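Local coordinates for protein (S)-ureidoglycine--glyoxylate transaminase (Bacillus subtilis, PDB 3ISL) that catalyses the pyridoxal 5'-phosphate-dependent transfer of an amino group from (S)-ureidoglycine to glyoxylate, giving oxalurate and glycine in purine breakdown, at residues Pro92-Phe97 against Val140-Gly145; Cys117-Val122 against Thr147-Ile152. All blocks are in the same frame, centred on the assembly; numbering follows the deposited sequence.

Contact 1. Residues Pro92-Phe97 against Val140-Gly145; sequences PIYGRF and VAMVHG. With PLP (pyridoxal-5'-phosphate), chain C.
The hydroxyl of Tyr-94 reaches across to the end of the neighbouring strand and donates a hydrogen bond to the carbonyl of Val-143, with OH to O at 2.7 Å. The donor stands well above the plane of that carbonyl, 57° out of it, with a C=O...donor angle of 121°. The carbonyl O of His-144 lies at nearly the same range, 2.8 Å from Tyr-94 OH, so the hydroxyl faces two successive backbone oxygens just where strand 139-143 gives out. Tyr-94 starts toward them with CG set between its own N and carbonyl carbon (chi1 58°), and the ring carries OH the rest of the way.

Apolar contacts fill the rest. Pro-92 and Met-142 side chains cross at about a right angle, Pro-92 CD sitting 3.9 Å from Met-142 CG, and the extended methionine carries its CE on to 4.1 Å from Tyr-94 CE1. Ile-128 of helix 125-135 packs on both Pro-92 and Met-142. Further along, Val-143 CG2 meets Phe-97 CB at 3.9 Å, while Val-143 CG1 turns to the C2A methyl of the cofactor.

The third kind of contact is aromatic. Phe-97 lays one ring face against the pyridine of PLP, whose C3 sits over the ring centre, 3.5 Å above its plane; the opposite face carries CD of Arg-96. Beside the ring, Gly-145 O lies 3.5 Å from PLP C2A.

Both segments leave adjacent parallel strands, 88-93 and 139-143, of the seven-stranded sheet of this class-V aminotransferase. Beyond the backbone pairing of the strands, the Tyr-94 phenol links the loop after 88-93 to the end of 139-143, while the groups meeting the cofactor's ring and methyl here are mostly hydrophobic, so the contact there rests on van der Waals packing and ring stacking.

Contact 2. Residues Cys117-Val122 against Thr147-Ile152; sequences CEWGTV and TSTGRI. With PLP (pyridoxal-5'-phosphate), chain C.
Trp-119 and Gly-120, the central pair of a type II beta turn running from Glu-118 to Thr-121, press against Thr-149, in the bend between the short antiparallel strands 145-146 and 151-152, and Arg-151, which opens the second strand. The turn belongs to the loop between strand 111-116 and helix 125-135, and so packs on the hairpin that follows strand 139-143. The methyl of Thr-149 does much of the work. Its CG2 stands anti to the carbonyl carbon and OG1 between N and that carbon (chi1 73°), which brings the methyl obliquely onto the rim of the Trp-119 indole, with Thr-149 CG2 3.6 Å from Trp-119 CE3. The two side chains cross at about a right angle.

Arg-151 packs by its chain. Bends at chi2 (-65°) and chi3 curl it past the Gly-120 carbonyl, Arg-151 CD lying 3.3 Å from Gly-120 O. At the far end Arg-151 NH1 lies 3.4 Å from Gly-120 CA, which is near the guanidinium plane. Its CB meets Val-122 CG1 at 3.7 Å. An alanine here would keep that last contact but would probably open a gap beside the Gly-120 peptide, leaving the turn less firmly backed. Gly-120 has a phi of 109°, in line with the third position of such a turn.

Thr-121 closes the turn twice over, its N and OG1 both bonding to Glu-118 O, the hydroxyl in the carbonyl plane and on a lone pair. One water bridges the segments: it accepts from Gly-120 N and donates to Thr-121 O, and Thr-149 OG1 donates a hydrogen bond to the water oxygen, at 2.6 Å.

How the contacts relate
The two contacts interlock, their segments alternating along the chain and their centres 9 Å apart. Two probable hydrogen bonds join them: Arg-96 N to Ser-148 OG at 2.8 Å, and Ile-93 O to Cys-117 N at 3.2 Å. Glu-146, between segments 140-145 and 147-152, reinforces the first by bonding both Ser-148 OG and Phe-97 N. Contacts 1 and 2 both reach PLP. Contact 1 meets its ring with Phe-97, while contact 2 supplies Thr-147, whose OG1 is hydrogen-bonded to PLP O3 at 3.2 Å. Those two residues touch each other, Phe-97 CE2 to Thr-147 OG1 at 3.3 Å. Trp-119 packs on Arg-96, with Arg-96 N to Trp-119 CZ2 at 3.5 Å.

Contact 1. Residues Pro92-Phe97 against Val140-Gly145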
loop_
_atom_site.group_PDB
_atom_site.type_symbol
_atom_site.label_atom_id
_atom_site.label_comp_id
_atom_site.label_asym_id
_atom_site.label_seq_id
_atom_site.Cartn_x
_atom_site.Cartn_y
_atom_site.Cartn_z
ATOM N N PRO A 92 16.706 -21.520 0.436
ATOM C CA PRO A 92 16.207 -22.864 0.173
ATOM C C PRO A 92 14.761 -22.733 -0.287
ATOM O O PRO A 92 13.944 -22.231 0.447
ATOM C CB PRO A 92 16.292 -23.582 1.552
ATOM C CG PRO A 92 16.978 -22.636 2.495
ATOM C CD PRO A 92 16.734 -21.209 1.871
ATOM N N ILE A 93 14.467 -23.253 -1.472
ATOM C CA ILE A 93 13.200 -23.096 -2.156
ATOM C C ILE A 93 12.417 -24.399 -2.251
ATOM O O ILE A 93 12.909 -25.396 -2.780
ATOM C CB ILE A 93 13.484 -22.591 -3.550
ATOM C CG1 ILE A 93 14.061 -21.158 -3.475
ATOM C CG2 ILE A 93 12.189 -22.593 -4.439
ATOM C CD1 ILE A 93 14.861 -20.846 -4.778
ATOM N N TYR A 94 11.204 -24.417 -1.702
ATOM C CA TYR A 94 10.390 -25.650 -1.801
ATOM C C TYR A 94 8.989 -25.341 -2.376
ATOM O O TYR A 94 8.085 -26.197 -2.406
ATOM C CB TYR A 94 10.333 -26.376 -0.450
ATOM C CG TYR A 94 9.776 -25.544 0.683
ATOM C CD1 TYR A 94 10.568 -24.589 1.353
ATOM C CD2 TYR A 94 8.437 -25.667 1.050
ATOM C CE1 TYR A 94 10.029 -23.843 2.359
ATOM C CE2 TYR A 94 7.893 -24.931 2.049
ATOM C CZ TYR A 94 8.671 -24.039 2.712
ATOM O OH TYR A 94 8.050 -23.300 3.673
ATOM N N GLY A 95 8.822 -24.108 -2.850
ATOM C CA GLY A 95 7.600 -23.756 -3.561
ATOM C C GLY A 95 7.692 -22.419 -4.249
ATOM O O GLY A 95 8.773 -21.863 -4.366
ATOM N N ARG A 96 6.549 -21.913 -4.714
ATOM C CA ARG A 96 6.542 -20.744 -5.579
ATOM C C ARG A 96 7.099 -19.501 -4.919
ATOM O O ARG A 96 7.767 -18.720 -5.565
ATOM C CB ARG A 96 5.129 -20.455 -6.138
ATOM C CG ARG A 96 4.918 -18.963 -6.554
ATOM C CD ARG A 96 3.427 -18.498 -6.348
ATOM N NE ARG A 96 2.419 -19.497 -6.856
ATOM C CZ ARG A 96 1.258 -19.849 -6.259
ATOM N NH1 ARG A 96 0.855 -19.316 -5.094
ATOM N NH2 ARG A 96 0.498 -20.777 -6.829
ATOM N N PHE A 97 6.815 -19.286 -3.645
ATOM C CA PHE A 97 7.259 -18.040 -3.000
ATOM C C PHE A 97 8.784 -18.018 -2.708
ATOM O O PHE A 97 9.382 -16.945 -2.613
ATOM C CB PHE A 97 6.308 -17.666 -1.817
ATOM C CG PHE A 97 4.856 -17.465 -2.271
ATOM C CD1 PHE A 97 4.436 -16.224 -2.781
ATOM C CD2 PHE A 97 3.940 -18.548 -2.297
ATOM C CE1 PHE A 97 3.134 -16.027 -3.272
ATOM C CE2 PHE A 97 2.614 -18.360 -2.781
ATOM C CZ PHE A 97 2.225 -17.085 -3.273
ATOM N N VAL A 140 20.301 -15.707 5.057
ATOM C CA VAL A 140 19.465 -16.790 4.595
ATOM C C VAL A 140 18.012 -16.400 4.632
ATOM O O VAL A 140 17.501 -15.929 5.647
ATOM C CB VAL A 140 19.846 -18.197 5.176
ATOM C CG1 VAL A 140 21.087 -18.228 6.098
ATOM C CG2 VAL A 140 18.684 -19.153 5.461
ATOM N N ALA A 141 17.382 -16.537 3.457
ATOM C CA ALA A 141 16.024 -16.064 3.239
ATOM C C ALA A 141 15.178 -17.269 2.970
ATOM O O ALA A 141 15.509 -18.074 2.093
ATOM C CB ALA A 141 15.949 -15.073 2.030
ATOM N N MET A 142 14.049 -17.367 3.651
ATOM C CA MET A 142 13.221 -18.542 3.488
ATOM C C MET A 142 11.715 -18.318 3.748
ATOM O O MET A 142 11.355 -17.489 4.566
ATOM C CB MET A 142 13.719 -19.584 4.481
ATOM C CG MET A 142 13.545 -20.990 4.020
ATOM S SD MET A 142 14.167 -22.051 5.356
ATOM C CE MET A 142 13.339 -23.544 4.833
ATOM N N VAL A 143 10.861 -19.092 3.068
ATOM C CA VAL A 143 9.406 -19.037 3.262
ATOM C C VAL A 143 9.062 -20.001 4.442
ATOM O O VAL A 143 9.524 -21.136 4.473
ATOM C CB VAL A 143 8.628 -19.458 2.001
ATOM C CG1 VAL A 143 7.059 -19.350 2.257
ATOM C CG2 VAL A 143 9.030 -18.636 0.786
ATOM N N HIS A 144 8.303 -19.526 5.424
ATOM C CA HIS A 144 7.786 -20.424 6.508
ATOM C C HIS A 144 6.774 -21.434 5.995
ATOM O O HIS A 144 6.927 -22.681 6.205
ATOM C CB HIS A 144 7.163 -19.575 7.678
ATOM C CG HIS A 144 6.846 -20.367 8.922
ATOM N ND1 HIS A 144 5.960 -19.909 9.874
ATOM C CD2 HIS A 144 7.235 -21.613 9.329
ATOM C CE1 HIS A 144 5.840 -20.816 10.838
ATOM N NE2 HIS A 144 6.642 -21.841 10.560
ATOM N N GLY A 145 5.722 -20.927 5.362
ATOM C CA GLY A 145 4.649 -21.792 4.844
ATOM C C GLY A 145 4.427 -21.448 3.357
ATOM O O GLY A 145 4.131 -20.283 3.019
HETATM N N1 PLP C . 4.465 -14.818 0.423
HETATM C C2 PLP C . 3.642 -16.005 0.709
HETATM C C2A PLP C . 4.096 -17.161 1.375
HETATM C C3 PLP C . 2.300 -16.084 0.317
HETATM O O3 PLP C . 1.531 -17.187 0.591
HETATM C C4 PLP C . 1.663 -15.052 -0.335
HETATM C C4A PLP C . 0.142 -15.199 -0.728
HETATM C C5 PLP C . 2.396 -13.906 -0.615
HETATM C C6 PLP C . 3.778 -13.763 -0.270
HETATM C C5A PLP C . 1.680 -12.838 -1.373
HETATM O O4P PLP C . 1.760 -11.659 -0.719
HETATM P P PLP C . 0.942 -10.525 -1.455
HETATM O O1P PLP C . 0.077 -11.073 -2.584
HETATM O O2P PLP C . 2.179 -9.496 -1.871
HETATM O O3P PLP C . 0.027 -9.698 -0.314
#

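Contact 2. Residues Cys117-Val122 against Thr147-Ile152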
loop_
_atom_site.group_PDB
_atom_site.type_symbol
_atom_site.label_atom_id
_atom_site.label_comp_id
_atom_site.label_asym_id
_atom_site.label_seq_id
_atom_site.Cartn_x
_atom_site.Cartn_y
_atom_site.Cartn_z
ATOM N N CYS A 117 14.023 -28.290 -3.584
ATOM C CA CYS A 117 13.502 -29.639 -3.462
ATOM C C CYS A 117 12.143 -29.807 -4.128
ATOM O O CYS A 117 11.526 -28.822 -4.557
ATOM C CB CYS A 117 13.451 -30.133 -1.996
ATOM S SG CYS A 117 12.314 -29.237 -0.961
ATOM N N GLU A 118 11.688 -31.068 -4.173
ATOM C CA GLU A 118 10.440 -31.397 -4.794
ATOM C C GLU A 118 9.234 -30.690 -4.172
ATOM O O GLU A 118 9.024 -30.748 -2.969
ATOM C CB GLU A 118 10.184 -32.915 -4.753
ATOM C CG GLU A 118 9.612 -33.367 -6.061
ATOM C CD GLU A 118 8.808 -34.648 -6.024
ATOM O OE1 GLU A 118 8.941 -35.413 -7.009
ATOM O OE2 GLU A 118 8.021 -34.880 -5.079
ATOM N N TRP A 119 8.397 -30.120 -5.035
ATOM C CA TRP A 119 7.178 -29.490 -4.584
ATOM C C TRP A 119 6.291 -30.547 -3.944
ATOM O O TRP A 119 6.051 -31.609 -4.533
ATOM C CB TRP A 119 6.474 -28.711 -5.697
ATOM C CG TRP A 119 7.151 -27.437 -6.045
ATOM C CD1 TRP A 119 8.466 -27.127 -5.859
ATOM C CD2 TRP A 119 6.547 -26.288 -6.652
ATOM N NE1 TRP A 119 8.722 -25.853 -6.328
ATOM C CE2 TRP A 119 7.553 -25.306 -6.786
ATOM C CE3 TRP A 119 5.247 -25.984 -7.072
ATOM C CZ2 TRP A 119 7.311 -24.050 -7.347
ATOM C CZ3 TRP A 119 4.995 -24.712 -7.610
ATOM C CH2 TRP A 119 6.038 -23.775 -7.749
ATOM N N GLY A 120 5.888 -30.258 -2.705
ATOM C CA GLY A 120 5.071 -31.155 -1.895
ATOM C C GLY A 120 5.880 -31.756 -0.759
ATOM O O GLY A 120 5.327 -32.443 0.102
ATOM N N THR A 121 7.196 -31.530 -0.764
ATOM C CA THR A 121 8.043 -31.987 0.332
ATOM C C THR A 121 8.755 -30.746 0.917
ATOM O O THR A 121 8.545 -29.596 0.414
ATOM C CB THR A 121 9.096 -33.072 -0.131
ATOM O OG1 THR A 121 10.179 -32.434 -0.807
ATOM C CG2 THR A 121 8.476 -34.150 -1.084
ATOM N N VAL A 122 9.577 -30.958 1.950
ATOM C CA VAL A 122 10.425 -29.889 2.536
ATOM C C VAL A 122 11.871 -30.436 2.662
ATOM O O VAL A 122 12.075 -31.620 2.546
ATOM C CB VAL A 122 9.905 -29.353 3.939
ATOM C CG1 VAL A 122 8.451 -28.798 3.868
ATOM C CG2 VAL A 122 10.044 -30.420 5.082
ATOM N N THR A 147 2.047 -21.638 0.378
ATOM C CA THR A 147 0.689 -21.934 0.087
ATOM C C THR A 147 0.624 -22.595 -1.248
ATOM O O THR A 147 -0.344 -23.306 -1.500
ATOM C CB THR A 147 -0.245 -20.683 0.033
ATOM O OG1 THR A 147 0.323 -19.720 -0.854
ATOM C CG2 THR A 147 -0.369 -20.066 1.392
ATOM N N SER A 148 1.621 -22.353 -2.102
ATOM C CA SER A 148 1.632 -22.925 -3.439
ATOM C C SER A 148 1.670 -24.454 -3.359
ATOM O O SER A 148 1.143 -25.132 -4.198
ATOM C CB SER A 148 2.842 -22.386 -4.262
ATOM O OG SER A 148 4.090 -22.778 -3.652
ATOM N N THR A 149 2.329 -24.988 -2.351
ATOM C CA THR A 149 2.500 -26.439 -2.221
ATOM C C THR A 149 1.788 -26.998 -0.978
ATOM O O THR A 149 1.597 -28.177 -0.857
ATOM C CB THR A 149 3.979 -26.874 -2.253
ATOM O OG1 THR A 149 4.656 -26.537 -1.038
ATOM C CG2 THR A 149 4.743 -26.281 -3.501
ATOM N N GLY A 150 1.352 -26.124 -0.090
ATOM C CA GLY A 150 0.714 -26.523 1.176
ATOM C C GLY A 150 1.646 -27.067 2.251
ATOM O O GLY A 150 1.175 -27.745 3.171
ATOM N N ARG A 151 2.955 -26.814 2.143
ATOM C CA ARG A 151 3.921 -27.340 3.118
ATOM C C ARG A 151 4.373 -26.226 4.006
ATOM O O ARG A 151 4.455 -25.111 3.565
ATOM C CB ARG A 151 5.156 -27.989 2.447
ATOM C CG ARG A 151 4.802 -29.171 1.541
ATOM C CD ARG A 151 4.199 -30.329 2.339
ATOM N NE ARG A 151 2.748 -30.440 2.399
ATOM C CZ ARG A 151 1.964 -30.500 1.337
ATOM N NH1 ARG A 151 2.534 -30.340 0.179
ATOM N NH2 ARG A 151 0.657 -30.672 1.410
ATOM N N ILE A 152 4.533 -26.559 5.282
ATOM C CA ILE A 152 5.130 -25.709 6.275
ATOM C C ILE A 152 6.479 -26.321 6.653
ATOM O O ILE A 152 6.618 -27.564 6.818
ATOM C CB ILE A 152 4.162 -25.443 7.486
ATOM C CG1 ILE A 152 4.689 -24.318 8.377
ATOM C CG2 ILE A 152 3.805 -26.680 8.235
ATOM C CD1 ILE A 152 3.620 -23.834 9.486
HETATM N N1 PLP C . 4.465 -14.818 0.423
HETATM C C2 PLP C . 3.642 -16.005 0.709
HETATM C C2A PLP C . 4.096 -17.161 1.375
HETATM C C3 PLP C . 2.300 -16.084 0.317
HETATM O O3 PLP C . 1.531 -17.187 0.591
HETATM C C4 PLP C . 1.663 -15.052 -0.335
HETATM C C4A PLP C . 0.142 -15.199 -0.728
HETATM C C5 PLP C . 2.396 -13.906 -0.615
HETATM C C6 PLP C . 3.778 -13.763 -0.270
HETATM C C5A PLP C . 1.680 -12.838 -1.373
HETATM O O4P PLP C . 1.760 -11.659 -0.719
HETATM P P PLP C . 0.942 -10.525 -1.455
HETATM O O1P PLP C . 0.077 -11.073 -2.584
HETATM O O2P PLP C . 2.179 -9.496 -1.871
HETATM O O3P PLP C . 0.027 -9.698 -0.314
HETATM O O HOH W 1 6.814 -28.066 -1.079
#